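Local coordinates for elongation factor G (Thermus thermophilus, PDB 2DY1), which binds GTP and magnesium and probably acts as a GTPase in the elongation stage of protein synthesis, at residues Pro455-Thr459 against Leu525-Met531; Gln479-Val483 against Gly540-Glu544; Tyr493-Trp497 against Gln509-Glu513. One frame throughout, in Å; residues are numbered along the deposited sequence.

Contact 1: Pro455-Thr459 against Leu525-Met531; sequences PYRET and LAGFPVM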
ATOM      1  N   PRO A 455     -25.071   3.809  -1.210  1.00 20.13           N
ATOM      2  CA  PRO A 455     -25.620   5.163  -1.303  1.00 23.04           C
ATOM      3  C   PRO A 455     -26.647   5.299  -2.431  1.00 20.60           C
ATOM      4  O   PRO A 455     -26.365   5.875  -3.487  1.00 21.47           O
ATOM      5  CB  PRO A 455     -24.376   6.019  -1.522  1.00 22.26           C
ATOM      6  CG  PRO A 455     -23.511   5.113  -2.340  1.00 22.37           C
ATOM      7  CD  PRO A 455     -23.662   3.782  -1.640  1.00 18.40           C
ATOM      8  N   TYR A 456     -27.833   4.747  -2.203  1.00 23.39           N
ATOM      9  CA  TYR A 456     -28.910   4.830  -3.183  1.00 22.42           C
ATOM     10  C   TYR A 456     -29.314   6.290  -3.329  1.00 25.49           C
ATOM     11  O   TYR A 456     -29.062   7.116  -2.453  1.00 20.57           O
ATOM     12  CB  TYR A 456     -30.126   4.025  -2.718  1.00 21.88           C
ATOM     13  CG  TYR A 456     -29.909   2.538  -2.722  1.00 23.28           C
ATOM     14  CD1 TYR A 456     -29.843   1.828  -3.919  1.00 25.61           C
ATOM     15  CD2 TYR A 456     -29.736   1.842  -1.530  1.00 25.49           C
ATOM     16  CE1 TYR A 456     -29.607   0.445  -3.927  1.00 29.09           C
ATOM     17  CE2 TYR A 456     -29.497   0.469  -1.527  1.00 22.71           C
ATOM     18  CZ  TYR A 456     -29.431  -0.218  -2.723  1.00 26.25           C
ATOM     19  OH  TYR A 456     -29.168  -1.571  -2.709  1.00 29.73           O
ATOM     20  N   ARG A 457     -29.934   6.610  -4.454  1.00 24.57           N
ATOM     21  CA  ARG A 457     -30.386   7.968  -4.678  1.00 21.75           C
ATOM     22  C   ARG A 457     -31.739   7.893  -5.345  1.00 28.10           C
ATOM     23  O   ARG A 457     -32.281   6.802  -5.530  1.00 24.11           O
ATOM     24  CB  ARG A 457     -29.377   8.733  -5.530  1.00 23.44           C
ATOM     25  CG  ARG A 457     -28.084   8.945  -4.757  1.00 18.84           C
ATOM     26  CD  ARG A 457     -27.185   9.987  -5.352  1.00 26.51           C
ATOM     27  NE  ARG A 457     -25.972  10.105  -4.553  1.00 24.85           N
ATOM     28  CZ  ARG A 457     -24.839  10.600  -5.023  1.00 25.77           C
ATOM     29  NH1 ARG A 457     -24.788  11.025  -6.276  1.00 28.31           N
ATOM     30  NH2 ARG A 457     -23.750  10.617  -4.266  1.00 27.01           N
ATOM     31  N   GLU A 458     -32.298   9.050  -5.677  1.00 20.91           N
ATOM     32  CA  GLU A 458     -33.605   9.088  -6.312  1.00 22.98           C
ATOM     33  C   GLU A 458     -33.618  10.135  -7.406  1.00 20.66           C
ATOM     34  O   GLU A 458     -32.756  11.000  -7.451  1.00 21.23           O
ATOM     35  CB  GLU A 458     -34.679   9.455  -5.283  1.00 23.94           C
ATOM     36  CG  GLU A 458     -34.834   8.451  -4.154  1.00 28.66           C
ATOM     37  CD  GLU A 458     -35.833   8.902  -3.107  1.00 31.91           C
ATOM     38  OE1 GLU A 458     -36.769   9.656  -3.462  1.00 29.10           O
ATOM     39  OE2 GLU A 458     -35.696   8.493  -1.935  1.00 30.85           O
ATOM     40  N   THR A 459     -34.599  10.035  -8.297  1.00 23.87           N
ATOM     41  CA  THR A 459     -34.756  11.017  -9.358  1.00 23.05           C
ATOM     42  C   THR A 459     -36.212  11.007  -9.799  1.00 22.31           C
ATOM     43  O   THR A 459     -37.041  10.308  -9.202  1.00 26.17           O
ATOM     44  CB  THR A 459     -33.815  10.752 -10.555  1.00 22.45           C
ATOM     45  OG1 THR A 459     -33.791  11.918 -11.398  1.00 23.58           O
ATOM     46  CG2 THR A 459     -34.276   9.545 -11.370  1.00 25.07           C
ATOM     47  N   LEU A 525     -39.388   9.127  -2.294  1.00 33.71           N
ATOM     48  CA  LEU A 525     -39.575   7.699  -2.539  1.00 32.40           C
ATOM     49  C   LEU A 525     -39.105   6.823  -1.387  1.00 34.67           C
ATOM     50  O   LEU A 525     -39.844   5.961  -0.910  1.00 37.13           O
ATOM     51  CB  LEU A 525     -38.866   7.274  -3.830  1.00 29.44           C
ATOM     52  CG  LEU A 525     -39.136   5.839  -4.296  1.00 31.91           C
ATOM     53  CD1 LEU A 525     -40.633   5.540  -4.214  1.00 35.51           C
ATOM     54  CD2 LEU A 525     -38.627   5.657  -5.722  1.00 32.53           C
ATOM     55  N   ALA A 526     -37.879   7.044  -0.932  1.00 29.92           N
ATOM     56  CA  ALA A 526     -37.334   6.246   0.154  1.00 31.26           C
ATOM     57  C   ALA A 526     -36.339   7.029   1.003  1.00 32.54           C
ATOM     58  O   ALA A 526     -35.515   6.443   1.703  1.00 36.10           O
ATOM     59  CB  ALA A 526     -36.680   4.991  -0.414  1.00 31.78           C
ATOM     60  N   GLY A 527     -36.404   8.354   0.921  1.00 32.23           N
ATOM     61  CA  GLY A 527     -35.523   9.200   1.716  1.00 25.85           C
ATOM     62  C   GLY A 527     -34.051   9.338   1.329  1.00 26.19           C
ATOM     63  O   GLY A 527     -33.247   9.803   2.136  1.00 27.15           O
ATOM     64  N   PHE A 528     -33.693   8.967   0.106  1.00 27.69           N
ATOM     65  CA  PHE A 528     -32.303   9.077  -0.350  1.00 24.53           C
ATOM     66  C   PHE A 528     -32.093  10.404  -1.091  1.00 27.19           C
ATOM     67  O   PHE A 528     -33.068  11.020  -1.528  1.00 23.76           O
ATOM     68  CB  PHE A 528     -31.973   7.919  -1.288  1.00 22.65           C
ATOM     69  CG  PHE A 528     -31.951   6.578  -0.612  1.00 24.16           C
ATOM     70  CD1 PHE A 528     -32.898   5.612  -0.920  1.00 28.19           C
ATOM     71  CD2 PHE A 528     -30.952   6.269   0.303  1.00 28.60           C
ATOM     72  CE1 PHE A 528     -32.849   4.348  -0.329  1.00 30.78           C
ATOM     73  CE2 PHE A 528     -30.894   5.009   0.899  1.00 27.53           C
ATOM     74  CZ  PHE A 528     -31.842   4.050   0.581  1.00 31.69           C
ATOM     75  N   PRO A 529     -30.829  10.866  -1.233  1.00 24.68           N
ATOM     76  CA  PRO A 529     -30.577  12.131  -1.941  1.00 26.46           C
ATOM     77  C   PRO A 529     -31.166  12.091  -3.343  1.00 23.78           C
ATOM     78  O   PRO A 529     -31.098  11.061  -4.019  1.00 22.19           O
ATOM     79  CB  PRO A 529     -29.049  12.221  -1.967  1.00 22.92           C
ATOM     80  CG  PRO A 529     -28.660  11.525  -0.684  1.00 18.91           C
ATOM     81  CD  PRO A 529     -29.563  10.308  -0.718  1.00 23.11           C
ATOM     82  N   VAL A 530     -31.739  13.215  -3.780  1.00 22.61           N
ATOM     83  CA  VAL A 530     -32.357  13.292  -5.102  1.00 19.95           C
ATOM     84  C   VAL A 530     -31.437  13.970  -6.100  1.00 18.41           C
ATOM     85  O   VAL A 530     -30.760  14.947  -5.773  1.00 21.21           O
ATOM     86  CB  VAL A 530     -33.695  14.085  -5.058  1.00 19.85           C
ATOM     87  CG1 VAL A 530     -34.429  13.948  -6.390  1.00 20.71           C
ATOM     88  CG2 VAL A 530     -34.561  13.582  -3.908  1.00 21.48           C
ATOM     89  N   MET A 531     -31.412  13.441  -7.315  1.00 18.06           N
ATOM     90  CA  MET A 531     -30.583  13.984  -8.375  1.00 19.83           C
ATOM     91  C   MET A 531     -31.320  13.918  -9.715  1.00 19.42           C
ATOM     92  O   MET A 531     -32.461  13.463  -9.798  1.00 19.61           O
ATOM     93  CB  MET A 531     -29.268  13.196  -8.482  1.00 24.30           C
ATOM     94  CG  MET A 531     -29.443  11.705  -8.773  1.00 21.42           C
ATOM     95  SD  MET A 531     -27.856  10.821  -9.025  1.00 32.08           S
ATOM     96  CE  MET A 531     -26.773  11.911  -8.227  1.00 22.19           C
TER
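The carboxylate of Glu-458 is the polar centre of this contact. It sits in the turn that opens 525-531, within the EF-G domain IV region, and accepts hydrogen bonds from three backbone amides. Leu-525 N donates to Glu-458 OE1 at 2.9 Å. Ala-526 N and Phe-528 N donate to Glu-458 OE2 at 2.8 and 2.9 Å. Gly-527, with positive phi (75°), carries the chain round the carboxylate. Three amides of the turn 525-528 thus converge on Glu-458 and satisfy it, and the loop wraps around the end of that side chain.

The backbones also pair. Glu-458 N donates to Pro-529 O (2.9 Å), and Met-531 N donates to Glu-458 O (2.8 Å). Both bonds flank Val-530, so Glu-458 and Val-530 form a single beta bridge with a CA-CA distance of 4.5 Å. Next to the bridge, the side-chain hydroxyl Thr-459 OG1 donates to Met-531 O at 2.6 Å. On its other side, strand 457-460 bonds to strand 569-583, through Leu-572 and Val-570. The loop 525-531 therefore lies along an edge of that antiparallel sheet.

Aromatic packing joins Tyr-456 and Phe-528. Their rings meet obliquely, with centroids 5.4 Å apart. Phe-528 also has a cation-pi contact with Arg-661. Arg-457 forms a salt bridge with Glu-419, while its NH1 lies 2.9 Å from Met-531 CE, near the guanidinium plane. The closest aromatic packing is a CH-pi contact: Tyr-456 CB stands over the Phe-528 ring, 3.5 Å from its centroid and 5° off the normal.

Contact 2: Gln479-Val483 against Gly540-Glu544; sequences QYGDV and GSYHE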
ATOM      1  N   GLN A 479     -44.054  35.438   9.270  1.00 33.90           N
ATOM      2  CA  GLN A 479     -43.252  34.851   8.202  1.00 30.25           C
ATOM      3  C   GLN A 479     -44.073  34.671   6.945  1.00 27.92           C
ATOM      4  O   GLN A 479     -45.254  34.329   7.012  1.00 25.78           O
ATOM      5  CB  GLN A 479     -42.710  33.480   8.619  1.00 32.94           C
ATOM      6  CG  GLN A 479     -41.523  33.532   9.563  1.00 38.85           C
ATOM      7  CD  GLN A 479     -40.329  34.252   8.963  1.00 46.45           C
ATOM      8  OE1 GLN A 479     -39.447  34.715   9.685  1.00 51.40           O
ATOM      9  NE2 GLN A 479     -40.289  34.346   7.642  1.00 40.03           N
ATOM     10  N   TYR A 480     -43.449  34.894   5.787  1.00 25.43           N
ATOM     11  CA  TYR A 480     -44.165  34.704   4.538  1.00 21.56           C
ATOM     12  C   TYR A 480     -43.231  34.360   3.380  1.00 16.31           C
ATOM     13  O   TYR A 480     -42.301  35.103   3.082  1.00 20.02           O
ATOM     14  CB  TYR A 480     -44.994  35.953   4.202  1.00 23.35           C
ATOM     15  CG  TYR A 480     -45.802  35.822   2.933  1.00 24.10           C
ATOM     16  CD1 TYR A 480     -45.235  36.101   1.679  1.00 23.84           C
ATOM     17  CD2 TYR A 480     -47.125  35.396   2.975  1.00 21.34           C
ATOM     18  CE1 TYR A 480     -45.977  35.957   0.516  1.00 17.89           C
ATOM     19  CE2 TYR A 480     -47.875  35.241   1.811  1.00 23.61           C
ATOM     20  CZ  TYR A 480     -47.292  35.525   0.585  1.00 20.94           C
ATOM     21  OH  TYR A 480     -48.033  35.362  -0.553  1.00 21.92           O
ATOM     22  N   GLY A 481     -43.496  33.204   2.768  1.00 24.78           N
ATOM     23  CA  GLY A 481     -42.738  32.743   1.614  1.00 19.69           C
ATOM     24  C   GLY A 481     -43.722  32.091   0.666  1.00 20.03           C
ATOM     25  O   GLY A 481     -44.570  31.308   1.090  1.00 20.63           O
ATOM     26  N   ASP A 482     -43.621  32.401  -0.630  1.00 18.47           N
ATOM     27  CA  ASP A 482     -44.550  31.838  -1.608  1.00 18.74           C
ATOM     28  C   ASP A 482     -43.735  31.556  -2.858  1.00 16.99           C
ATOM     29  O   ASP A 482     -43.236  32.480  -3.513  1.00 16.80           O
ATOM     30  CB  ASP A 482     -45.649  32.865  -1.889  1.00 18.37           C
ATOM     31  CG  ASP A 482     -46.618  32.418  -2.950  1.00 21.08           C
ATOM     32  OD1 ASP A 482     -47.446  33.258  -3.360  1.00 24.48           O
ATOM     33  OD2 ASP A 482     -46.577  31.246  -3.378  1.00 18.65           O
ATOM     34  N   VAL A 483     -43.596  30.275  -3.168  1.00 19.35           N
ATOM     35  CA  VAL A 483     -42.793  29.836  -4.301  1.00 19.25           C
ATOM     36  C   VAL A 483     -43.516  28.870  -5.220  1.00 18.87           C
ATOM     37  O   VAL A 483     -44.126  27.901  -4.761  1.00 19.11           O
ATOM     38  CB  VAL A 483     -41.498  29.116  -3.767  1.00 20.61           C
ATOM     39  CG1 VAL A 483     -40.677  28.551  -4.921  1.00 21.88           C
ATOM     40  CG2 VAL A 483     -40.672  30.083  -2.940  1.00 18.90           C
ATOM     41  N   GLY A 540     -44.435  33.401  -7.707  1.00 14.60           N
ATOM     42  CA  GLY A 540     -44.402  33.447  -6.256  1.00 15.33           C
ATOM     43  C   GLY A 540     -44.798  34.841  -5.824  1.00 20.33           C
ATOM     44  O   GLY A 540     -45.294  35.643  -6.625  1.00 16.98           O
ATOM     45  N   SER A 541     -44.594  35.151  -4.554  1.00 17.38           N
ATOM     46  CA  SER A 541     -44.929  36.479  -4.079  1.00 16.49           C
ATOM     47  C   SER A 541     -44.227  36.683  -2.753  1.00 20.57           C
ATOM     48  O   SER A 541     -43.731  35.720  -2.153  1.00 19.69           O
ATOM     49  CB  SER A 541     -46.452  36.636  -3.921  1.00 17.65           C
ATOM     50  OG  SER A 541     -47.005  35.788  -2.915  1.00 19.84           O
ATOM     51  N   TYR A 542     -44.169  37.931  -2.310  1.00 19.09           N
ATOM     52  CA  TYR A 542     -43.526  38.246  -1.045  1.00 19.94           C
ATOM     53  C   TYR A 542     -44.184  39.458  -0.411  1.00 24.36           C
ATOM     54  O   TYR A 542     -44.950  40.172  -1.056  1.00 20.77           O
ATOM     55  CB  TYR A 542     -42.038  38.537  -1.248  1.00 19.67           C
ATOM     56  CG  TYR A 542     -41.729  39.946  -1.691  1.00 18.64           C
ATOM     57  CD1 TYR A 542     -41.994  40.367  -2.995  1.00 18.93           C
ATOM     58  CD2 TYR A 542     -41.203  40.873  -0.796  1.00 19.67           C
ATOM     59  CE1 TYR A 542     -41.747  41.678  -3.395  1.00 18.91           C
ATOM     60  CE2 TYR A 542     -40.956  42.178  -1.180  1.00 24.02           C
ATOM     61  CZ  TYR A 542     -41.234  42.575  -2.482  1.00 23.21           C
ATOM     62  OH  TYR A 542     -41.029  43.875  -2.848  1.00 21.38           O
ATOM     63  N   HIS A 543     -43.893  39.672   0.865  1.00 22.09           N
ATOM     64  CA  HIS A 543     -44.416  40.835   1.568  1.00 25.18           C
ATOM     65  C   HIS A 543     -43.209  41.476   2.215  1.00 29.15           C
ATOM     66  O   HIS A 543     -42.436  40.817   2.919  1.00 30.73           O
ATOM     67  CB  HIS A 543     -45.456  40.436   2.627  1.00 22.40           C
ATOM     68  CG  HIS A 543     -46.820  40.186   2.064  1.00 22.17           C
ATOM     69  ND1 HIS A 543     -47.549  41.168   1.424  1.00 29.67           N
ATOM     70  CD2 HIS A 543     -47.589  39.071   2.040  1.00 27.63           C
ATOM     71  CE1 HIS A 543     -48.707  40.670   1.032  1.00 29.04           C
ATOM     72  NE2 HIS A 543     -48.758  39.399   1.394  1.00 30.92           N
ATOM     73  N   GLU A 544     -43.037  42.757   1.927  1.00 27.42           N
ATOM     74  CA  GLU A 544     -41.939  43.553   2.438  1.00 33.32           C
ATOM     75  C   GLU A 544     -41.690  43.337   3.926  1.00 37.86           C
ATOM     76  O   GLU A 544     -40.545  43.259   4.371  1.00 42.04           O
ATOM     77  CB  GLU A 544     -42.236  45.031   2.164  1.00 38.58           C
ATOM     78  CG  GLU A 544     -41.291  45.998   2.831  1.00 47.21           C
ATOM     79  CD  GLU A 544     -39.859  45.542   2.726  1.00 58.68           C
ATOM     80  OE1 GLU A 544     -39.552  44.805   1.768  1.00 63.81           O
ATOM     81  OE2 GLU A 544     -39.041  45.921   3.591  1.00 68.38           O
TER
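Side-chain hydrogen bonds form a short relay. Tyr-480 OH donates to Ser-541 OG at 2.6 Å, and Ser-541 OG donates to Asp-482 OD1, also at 2.6 Å. The serine hydroxyl is acceptor and donor at once. It ties together two residues that sit two apart on one strand. Asp-482 OD2 has a second partner in Gln-467.

Backbone bonding is sparse. Ser-541 N donates to Asp-482 O at 3.2 Å, a long bond. Val-483 and Gly-540 are an antiparallel non-hydrogen-bonded pair, with CA atoms 4.4 Å apart. Gly-540 CA lies only 3.1 Å from Asp-482 O. A CB on Gly-540 would clash with this oxygen. Its backbone also calls for glycine (phi 157°, psi -168°), as a CB would jam against the carbonyl oxygen of the residue before.

Aromatic packing takes over where the backbones diverge. His-543 points its edge at the face of Tyr-480 in a T-shaped pair, with centroids 4.6 Å apart and planes at 64°. His-543 CD2 comes 3.8 Å from Tyr-480 CD1. Tyr-542 CA approaches the ring edge at Tyr-480 CE1, 3.7 Å away.

The other edge of strand 477-489 pairs with strand 464-474, and Val-483 packs on Phe-552 and Ala-555 of helix 549-566. The contact is an antiparallel strand pair, diverging from Val-483/Gly-540 towards Tyr-480 and His-543, in the mixed, helix-covered sheet of the S5-like EF-G domain IV.

Contact 3: Tyr493-Trp497 against Gln509-Glu513; sequences YGFEW and QEAIE
Strand 494-497 is extended and 509-513 is helical (phi/psi near -60°/-44°; Glu-513 N to Gln-509 O 3.0 Å). The two run at 143°, their axes approaching to 10.2 Å. The nearest CA pairs are Phe-495 with Glu-513 (7.1 Å) and Trp-497 with Gln-509 (7.4 Å). Tyr-493, Phe-495 and Trp-497 point toward the helix, with chi1 t and chi2 of -92°, 82° and -115°. Gln-509 (t, t, -34°) and Glu-513 (t, t, 16°) extend to meet them; Ile-512 is m, t. Glu-513 CB stands over the Phe-495 ring and Gln-509 CB over the Trp-497 six-membered ring, each 4.0 Å from the centroid. Gln-509 OE1 also lies over the Trp-497 face, 3.5 Å from CG. Ile-512 CD1 is 3.6 Å from Trp-497 CZ3. This is strand-to-helix packing within a beta-alpha-beta unit completed by strand 533-541. The interface is amphipathic: methylene groups and Ile-512 meet the aromatic rings, and the one hydrogen bond between the segments, Tyr-493 OH to Glu-513 OE2 (2.7 Å), lies at the Tyr-493 end.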
ATOM      1  N   TYR A 493     -28.149  18.313 -12.318  1.00 28.38           N
ATOM      2  CA  TYR A 493     -28.859  19.324 -11.552  1.00 24.44           C
ATOM      3  C   TYR A 493     -28.744  20.699 -12.188  1.00 28.28           C
ATOM      4  O   TYR A 493     -27.703  21.072 -12.732  1.00 24.46           O
ATOM      5  CB  TYR A 493     -28.321  19.387 -10.116  1.00 26.04           C
ATOM      6  CG  TYR A 493     -28.806  20.585  -9.326  1.00 24.75           C
ATOM      7  CD1 TYR A 493     -28.074  21.769  -9.304  1.00 25.58           C
ATOM      8  CD2 TYR A 493     -30.017  20.543  -8.632  1.00 30.18           C
ATOM      9  CE1 TYR A 493     -28.537  22.891  -8.609  1.00 22.72           C
ATOM     10  CE2 TYR A 493     -30.491  21.659  -7.935  1.00 23.67           C
ATOM     11  CZ  TYR A 493     -29.747  22.824  -7.929  1.00 26.88           C
ATOM     12  OH  TYR A 493     -30.216  23.930  -7.255  1.00 25.34           O
ATOM     13  N   GLY A 494     -29.832  21.456 -12.098  1.00 23.33           N
ATOM     14  CA  GLY A 494     -29.851  22.798 -12.628  1.00 22.31           C
ATOM     15  C   GLY A 494     -30.912  23.591 -11.890  1.00 18.49           C
ATOM     16  O   GLY A 494     -31.957  23.049 -11.548  1.00 19.60           O
ATOM     17  N   PHE A 495     -30.626  24.857 -11.619  1.00 19.81           N
ATOM     18  CA  PHE A 495     -31.588  25.736 -10.963  1.00 18.74           C
ATOM     19  C   PHE A 495     -31.793  26.907 -11.910  1.00 19.46           C
ATOM     20  O   PHE A 495     -30.826  27.531 -12.357  1.00 21.91           O
ATOM     21  CB  PHE A 495     -31.051  26.262  -9.632  1.00 18.65           C
ATOM     22  CG  PHE A 495     -31.969  27.239  -8.960  1.00 17.51           C
ATOM     23  CD1 PHE A 495     -33.037  26.791  -8.194  1.00 17.91           C
ATOM     24  CD2 PHE A 495     -31.785  28.610  -9.126  1.00 20.56           C
ATOM     25  CE1 PHE A 495     -33.915  27.704  -7.600  1.00 17.99           C
ATOM     26  CE2 PHE A 495     -32.656  29.525  -8.538  1.00 19.90           C
ATOM     27  CZ  PHE A 495     -33.722  29.065  -7.773  1.00 20.17           C
ATOM     28  N   GLU A 496     -33.053  27.197 -12.222  1.00 17.38           N
ATOM     29  CA  GLU A 496     -33.382  28.304 -13.116  1.00 17.30           C
ATOM     30  C   GLU A 496     -34.269  29.334 -12.443  1.00 16.11           C
ATOM     31  O   GLU A 496     -35.332  28.996 -11.942  1.00 18.49           O
ATOM     32  CB  GLU A 496     -34.130  27.800 -14.361  1.00 20.69           C
ATOM     33  CG  GLU A 496     -33.265  27.232 -15.460  1.00 28.93           C
ATOM     34  CD  GLU A 496     -34.101  26.738 -16.629  1.00 26.04           C
ATOM     35  OE1 GLU A 496     -35.194  27.308 -16.867  1.00 26.15           O
ATOM     36  OE2 GLU A 496     -33.661  25.794 -17.308  1.00 34.55           O
ATOM     37  N   TRP A 497     -33.833  30.585 -12.428  1.00 16.82           N
ATOM     38  CA  TRP A 497     -34.652  31.657 -11.883  1.00 14.75           C
ATOM     39  C   TRP A 497     -35.449  32.198 -13.067  1.00 15.71           C
ATOM     40  O   TRP A 497     -34.878  32.767 -14.007  1.00 18.35           O
ATOM     41  CB  TRP A 497     -33.772  32.761 -11.337  1.00 16.67           C
ATOM     42  CG  TRP A 497     -34.479  33.861 -10.644  1.00 17.75           C
ATOM     43  CD1 TRP A 497     -34.540  35.166 -11.036  1.00 21.46           C
ATOM     44  CD2 TRP A 497     -35.091  33.799  -9.353  1.00 16.03           C
ATOM     45  NE1 TRP A 497     -35.138  35.928 -10.065  1.00 20.77           N
ATOM     46  CE2 TRP A 497     -35.486  35.112  -9.018  1.00 17.16           C
ATOM     47  CE3 TRP A 497     -35.338  32.759  -8.443  1.00 15.56           C
ATOM     48  CZ2 TRP A 497     -36.110  35.419  -7.803  1.00 18.29           C
ATOM     49  CZ3 TRP A 497     -35.958  33.061  -7.236  1.00 18.87           C
ATOM     50  CH2 TRP A 497     -36.335  34.382  -6.926  1.00 17.51           C
ATOM     51  N   GLN A 509     -33.221  34.690  -4.145  1.00 21.06           N
ATOM     52  CA  GLN A 509     -32.868  33.568  -5.010  1.00 20.80           C
ATOM     53  C   GLN A 509     -31.967  32.558  -4.302  1.00 22.16           C
ATOM     54  O   GLN A 509     -32.175  31.355  -4.404  1.00 21.26           O
ATOM     55  CB  GLN A 509     -32.180  34.048  -6.298  1.00 27.18           C
ATOM     56  CG  GLN A 509     -31.949  32.920  -7.300  1.00 31.52           C
ATOM     57  CD  GLN A 509     -31.221  33.356  -8.568  1.00 30.34           C
ATOM     58  OE1 GLN A 509     -31.387  34.481  -9.043  1.00 32.04           O
ATOM     59  NE2 GLN A 509     -30.425  32.447  -9.132  1.00 35.80           N
ATOM     60  N   GLU A 510     -30.964  33.045  -3.582  1.00 24.46           N
ATOM     61  CA  GLU A 510     -30.054  32.143  -2.874  1.00 25.91           C
ATOM     62  C   GLU A 510     -30.796  31.294  -1.832  1.00 25.03           C
ATOM     63  O   GLU A 510     -30.562  30.089  -1.715  1.00 24.88           O
ATOM     64  CB  GLU A 510     -28.942  32.954  -2.200  1.00 33.24           C
ATOM     65  CG  GLU A 510     -27.881  32.114  -1.507  1.00 50.69           C
ATOM     66  CD  GLU A 510     -27.010  32.930  -0.565  1.00 59.62           C
ATOM     67  OE1 GLU A 510     -25.971  32.405  -0.110  1.00 65.34           O
ATOM     68  OE2 GLU A 510     -27.369  34.091  -0.273  1.00 63.61           O
ATOM     69  N   ALA A 511     -31.690  31.919  -1.064  1.00 24.47           N
ATOM     70  CA  ALA A 511     -32.443  31.186  -0.047  1.00 23.69           C
ATOM     71  C   ALA A 511     -33.362  30.143  -0.659  1.00 23.26           C
ATOM     72  O   ALA A 511     -33.554  29.065  -0.103  1.00 23.47           O
ATOM     73  CB  ALA A 511     -33.265  32.150   0.804  1.00 24.29           C
ATOM     74  N   ILE A 512     -33.955  30.477  -1.800  1.00 17.35           N
ATOM     75  CA  ILE A 512     -34.852  29.554  -2.457  1.00 17.42           C
ATOM     76  C   ILE A 512     -34.055  28.355  -2.951  1.00 16.89           C
ATOM     77  O   ILE A 512     -34.450  27.213  -2.714  1.00 19.44           O
ATOM     78  CB  ILE A 512     -35.613  30.277  -3.601  1.00 17.23           C
ATOM     79  CG1 ILE A 512     -36.610  31.270  -2.964  1.00 19.89           C
ATOM     80  CG2 ILE A 512     -36.360  29.278  -4.502  1.00 17.66           C
ATOM     81  CD1 ILE A 512     -37.245  32.263  -3.931  1.00 18.27           C
ATOM     82  N   GLU A 513     -32.933  28.594  -3.619  1.00 18.12           N
ATOM     83  CA  GLU A 513     -32.133  27.465  -4.083  1.00 18.74           C
ATOM     84  C   GLU A 513     -31.677  26.618  -2.897  1.00 18.06           C
ATOM     85  O   GLU A 513     -31.662  25.391  -2.977  1.00 19.91           O
ATOM     86  CB  GLU A 513     -30.911  27.921  -4.891  1.00 23.56           C
ATOM     87  CG  GLU A 513     -30.136  26.728  -5.446  1.00 22.98           C
ATOM     88  CD  GLU A 513     -29.146  27.075  -6.549  1.00 25.36           C
ATOM     89  OE1 GLU A 513     -28.802  28.264  -6.715  1.00 25.62           O
ATOM     90  OE2 GLU A 513     -28.702  26.134  -7.244  1.00 25.52           O
TER

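In the fold
All three contacts lie in the EF-G domain IV range, away from the GTP and magnesium site. Contact 1 comes first; its segments alternate with those of contact 2, and contact 3 falls between the two segments of each. Centres of contacts 1 and 3 are 19 Å apart, those of 2 and 3 are 16 Å, and those of 1 and 2 are 29 Å. Contacts 2 and 3 share the mixed sheet and touch where Val-483 CG2 meets Ile-512 CD1 at 4.2 Å. Strand 457-460 joins the sheet of strand 569-583, while its partner loop 525-531 runs on into strand 533-541 of the mixed sheet. Contact 1 thus connects the two sheets.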